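Local coordinates for protein transposable element Tc3 transposase (Caenorhabditis elegans, PDB 1TC3) that binds specifically to the terminal inverted repeats of the Tc3 transposon through this domain and, as the full-length enzyme, cuts the element out for insertion elsewhere, at residues R11-V16 / R29-S34. Numbering follows the deposited sequence.
Sequences RAQLDV and RKISRS. With nucleotides of chain B; nucleotides of chain A.
The guanidinium of Arg29, on helix 24-31, meets the phosphate of DG6 of chain A at its edge, the phosphorus lying in the plane of the group; NH2 of Arg29 is 3.1 Å from OP1 of that nucleotide and makes a weak hydrogen bond to its OP2. In the turn that follows, the guanidinium of Arg33 stands obliquely near the phosphate of DG10 of chain B, while its NE makes a salt bridge with Glu10. That second phosphate is gripped by Ser34, whose backbone N (3.1 Å) and OG (2.8 Å) both donate to OP2 of DG10 of chain B. With OG wedged between backbone N and carbonyl carbon (chi1 77°), the same hydroxyl also caps helix 35-43 at Cys37 N.

Between the two helices the contact is small, without hydrogen bonds, and apolar at Leu14 only. Ile31, on helix 24-31, turns toward helix 8-19: its CD1 meets CD2 of Leu14 at 3.7 Å, the side chains crossing at about a right angle. OE1 of Gln13, which runs past in the opposite direction, comes to 3.1 Å from CG2 of Ile31, a short approach of oxygen to methyl. Leu14 also packs on Ile38, Tyr41 and Leu42 of helix 35-43, so the Leu14–Ile31 packing helps set the first helix against the helix-turn-helix pair. Arg29, Arg33 and Ser34 face phosphates here and so probably orient the domain, leaving sequence reading to base contacts elsewhere, usually by the motif's second helix, here 35-43.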
loop_
_atom_site.group_PDB
_atom_site.type_symbol
_atom_site.label_atom_id
_atom_site.label_comp_id
_atom_site.label_asym_id
_atom_site.label_seq_id
_atom_site.Cartn_x
_atom_site.Cartn_y
_atom_site.Cartn_z
ATOM N N ARG C 11 4.519 -3.460 0.989
ATOM C CA ARG C 11 4.466 -2.882 -0.319
ATOM C C ARG C 11 4.557 -3.892 -1.428
ATOM O O ARG C 11 4.178 -3.628 -2.548
ATOM C CB ARG C 11 5.458 -1.759 -0.554
ATOM C CG ARG C 11 5.412 -0.649 0.486
ATOM C CD ARG C 11 6.621 0.288 0.382
ATOM N NE ARG C 11 7.825 -0.260 1.023
ATOM C CZ ARG C 11 8.899 -0.638 0.340
ATOM N NH1 ARG C 11 8.945 -0.514 -0.991
ATOM N NH2 ARG C 11 9.953 -1.136 1.004
ATOM N N ALA C 12 5.087 -5.036 -1.119
ATOM C CA ALA C 12 5.253 -6.065 -2.136
ATOM C C ALA C 12 3.915 -6.725 -2.423
ATOM O O ALA C 12 3.593 -7.096 -3.536
ATOM C CB ALA C 12 6.248 -7.115 -1.647
ATOM N N GLN C 13 3.144 -6.885 -1.373
ATOM C CA GLN C 13 1.846 -7.440 -1.522
ATOM C C GLN C 13 1.022 -6.462 -2.372
ATOM O O GLN C 13 0.449 -6.749 -3.434
ATOM C CB GLN C 13 1.308 -7.596 -0.107
ATOM C CG GLN C 13 2.080 -8.697 0.614
ATOM C CD GLN C 13 1.565 -8.882 2.012
ATOM O OE1 GLN C 13 1.144 -7.914 2.652
ATOM N NE2 GLN C 13 1.640 -10.122 2.506
ATOM N N LEU C 14 0.993 -5.250 -1.905
ATOM C CA LEU C 14 0.304 -4.221 -2.599
ATOM C C LEU C 14 0.629 -4.218 -4.058
ATOM O O LEU C 14 -0.182 -3.841 -4.878
ATOM C CB LEU C 14 0.790 -2.863 -2.094
ATOM C CG LEU C 14 0.347 -2.599 -0.681
ATOM C CD1 LEU C 14 0.657 -1.155 -0.371
ATOM C CD2 LEU C 14 -1.160 -2.808 -0.569
ATOM N N ASP C 15 1.837 -4.539 -4.419
ATOM C CA ASP C 15 2.112 -4.425 -5.830
ATOM C C ASP C 15 1.463 -5.518 -6.601
ATOM O O ASP C 15 1.058 -5.321 -7.734
ATOM C CB ASP C 15 3.603 -4.312 -6.209
ATOM C CG ASP C 15 4.392 -3.400 -5.347
ATOM O OD1 ASP C 15 4.079 -2.139 -5.509
ATOM O OD2 ASP C 15 5.214 -3.826 -4.568
ATOM N N VAL C 16 1.403 -6.672 -5.975
ATOM C CA VAL C 16 0.815 -7.822 -6.626
ATOM C C VAL C 16 -0.692 -7.663 -6.704
ATOM O O VAL C 16 -1.271 -7.817 -7.764
ATOM C CB VAL C 16 1.235 -9.092 -5.929
ATOM C CG1 VAL C 16 0.410 -9.305 -4.669
ATOM C CG2 VAL C 16 1.098 -10.266 -6.874
ATOM N N ARG C 29 -8.121 -4.495 4.009
ATOM C CA ARG C 29 -8.471 -5.555 4.910
ATOM C C ARG C 29 -7.438 -6.621 4.904
ATOM O O ARG C 29 -7.063 -7.187 5.937
ATOM C CB ARG C 29 -9.862 -6.102 4.649
ATOM C CG ARG C 29 -10.928 -5.021 4.558
ATOM C CD ARG C 29 -12.300 -5.650 4.400
ATOM N NE ARG C 29 -12.875 -5.424 3.085
ATOM C CZ ARG C 29 -12.907 -6.343 2.138
ATOM N NH1 ARG C 29 -12.426 -7.593 2.323
ATOM N NH2 ARG C 29 -13.461 -5.981 0.977
ATOM N N LYS C 30 -6.988 -6.875 3.704
ATOM C CA LYS C 30 -6.021 -7.925 3.548
ATOM C C LYS C 30 -4.750 -7.733 4.377
ATOM O O LYS C 30 -4.314 -8.659 5.036
ATOM C CB LYS C 30 -5.763 -8.247 2.090
ATOM C CG LYS C 30 -6.442 -9.520 1.634
ATOM C CD LYS C 30 -7.904 -9.513 2.018
ATOM C CE LYS C 30 -8.646 -10.790 1.682
ATOM N NZ LYS C 30 -10.106 -10.610 1.782
ATOM N N ILE C 31 -4.147 -6.537 4.386
ATOM C CA ILE C 31 -2.934 -6.367 5.169
ATOM C C ILE C 31 -3.086 -5.419 6.328
ATOM O O ILE C 31 -2.138 -4.886 6.897
ATOM C CB ILE C 31 -1.813 -5.895 4.303
ATOM C CG1 ILE C 31 -2.174 -4.475 3.938
ATOM C CG2 ILE C 31 -1.715 -6.787 3.077
ATOM C CD1 ILE C 31 -1.159 -3.871 2.991
ATOM N N SER C 32 -4.300 -5.232 6.708
ATOM C CA SER C 32 -4.541 -4.367 7.833
ATOM C C SER C 32 -3.876 -3.016 7.792
ATOM O O SER C 32 -3.320 -2.577 8.769
ATOM C CB SER C 32 -4.295 -5.102 9.120
ATOM O OG SER C 32 -4.874 -6.385 8.975
ATOM N N ARG C 33 -3.993 -2.318 6.683
ATOM C CA ARG C 33 -3.454 -0.992 6.539
ATOM C C ARG C 33 -4.528 -0.054 6.021
ATOM O O ARG C 33 -5.403 -0.453 5.286
ATOM C CB ARG C 33 -2.305 -0.994 5.548
ATOM C CG ARG C 33 -1.001 -1.504 6.134
ATOM C CD ARG C 33 -0.629 -0.889 7.472
ATOM N NE ARG C 33 0.703 -1.320 7.873
ATOM C CZ ARG C 33 1.679 -0.528 8.306
ATOM N NH1 ARG C 33 1.530 0.788 8.439
ATOM N NH2 ARG C 33 2.857 -1.069 8.615
ATOM N N SER C 34 -4.450 1.202 6.398
ATOM C CA SER C 34 -5.376 2.221 5.967
ATOM C C SER C 34 -5.350 2.345 4.442
ATOM O O SER C 34 -4.360 2.043 3.768
ATOM C CB SER C 34 -4.955 3.552 6.591
ATOM O OG SER C 34 -3.843 4.099 5.893
ATOM P P DG B 10 -1.674 2.896 9.114
ATOM O OP1 DG B 10 -1.712 1.725 10.018
ATOM O OP2 DG B 10 -2.108 2.776 7.711
ATOM O "O5'" DG B 10 -2.373 4.134 9.871
ATOM C "C5'" DG B 10 -2.525 4.171 11.262
ATOM C "C4'" DG B 10 -3.651 5.117 11.678
ATOM O "O4'" DG B 10 -3.614 6.334 10.907
ATOM C "C3'" DG B 10 -5.065 4.564 11.479
ATOM O "O3'" DG B 10 -5.685 4.328 12.725
ATOM C "C2'" DG B 10 -5.823 5.614 10.648
ATOM C "C1'" DG B 10 -4.936 6.845 10.739
ATOM N N9 DG B 10 -4.852 7.671 9.541
ATOM C C8 DG B 10 -4.359 7.349 8.296
ATOM N N7 DG B 10 -4.251 8.372 7.482
ATOM C C5 DG B 10 -4.564 9.449 8.300
ATOM C C6 DG B 10 -4.615 10.788 7.963
ATOM O O6 DG B 10 -4.329 11.274 6.875
ATOM N N1 DG B 10 -4.994 11.579 9.039
ATOM C C2 DG B 10 -5.315 11.090 10.286
ATOM N N2 DG B 10 -5.669 12.019 11.172
ATOM N N3 DG B 10 -5.268 9.804 10.631
ATOM C C4 DG B 10 -4.909 9.045 9.574
ATOM P P DG A 6 -15.199 -3.894 -1.472
ATOM O OP1 DG A 6 -14.198 -4.880 -1.858
ATOM O OP2 DG A 6 -15.224 -3.318 -0.126
ATOM O "O5'" DG A 6 -15.196 -2.632 -2.428
ATOM C "C5'" DG A 6 -15.276 -2.643 -3.833
ATOM C "C4'" DG A 6 -15.775 -1.288 -4.352
ATOM O "O4'" DG A 6 -17.053 -0.954 -3.762
ATOM C "C3'" DG A 6 -15.000 -0.059 -3.939
ATOM O "O3'" DG A 6 -13.727 -0.061 -4.528
ATOM C "C2'" DG A 6 -15.950 0.975 -4.546
ATOM C "C1'" DG A 6 -17.238 0.452 -3.940
ATOM N N9 DG A 6 -17.437 1.030 -2.641
ATOM C C8 DG A 6 -17.249 0.340 -1.475
ATOM N N7 DG A 6 -17.504 1.052 -0.405
ATOM C C5 DG A 6 -17.907 2.274 -0.908
ATOM C C6 DG A 6 -18.277 3.453 -0.228
ATOM O O6 DG A 6 -18.330 3.657 1.010
ATOM N N1 DG A 6 -18.601 4.456 -1.140
ATOM C C2 DG A 6 -18.538 4.314 -2.517
ATOM N N2 DG A 6 -18.863 5.379 -3.248
ATOM N N3 DG A 6 -18.167 3.217 -3.159
ATOM C C4 DG A 6 -17.858 2.260 -2.290
#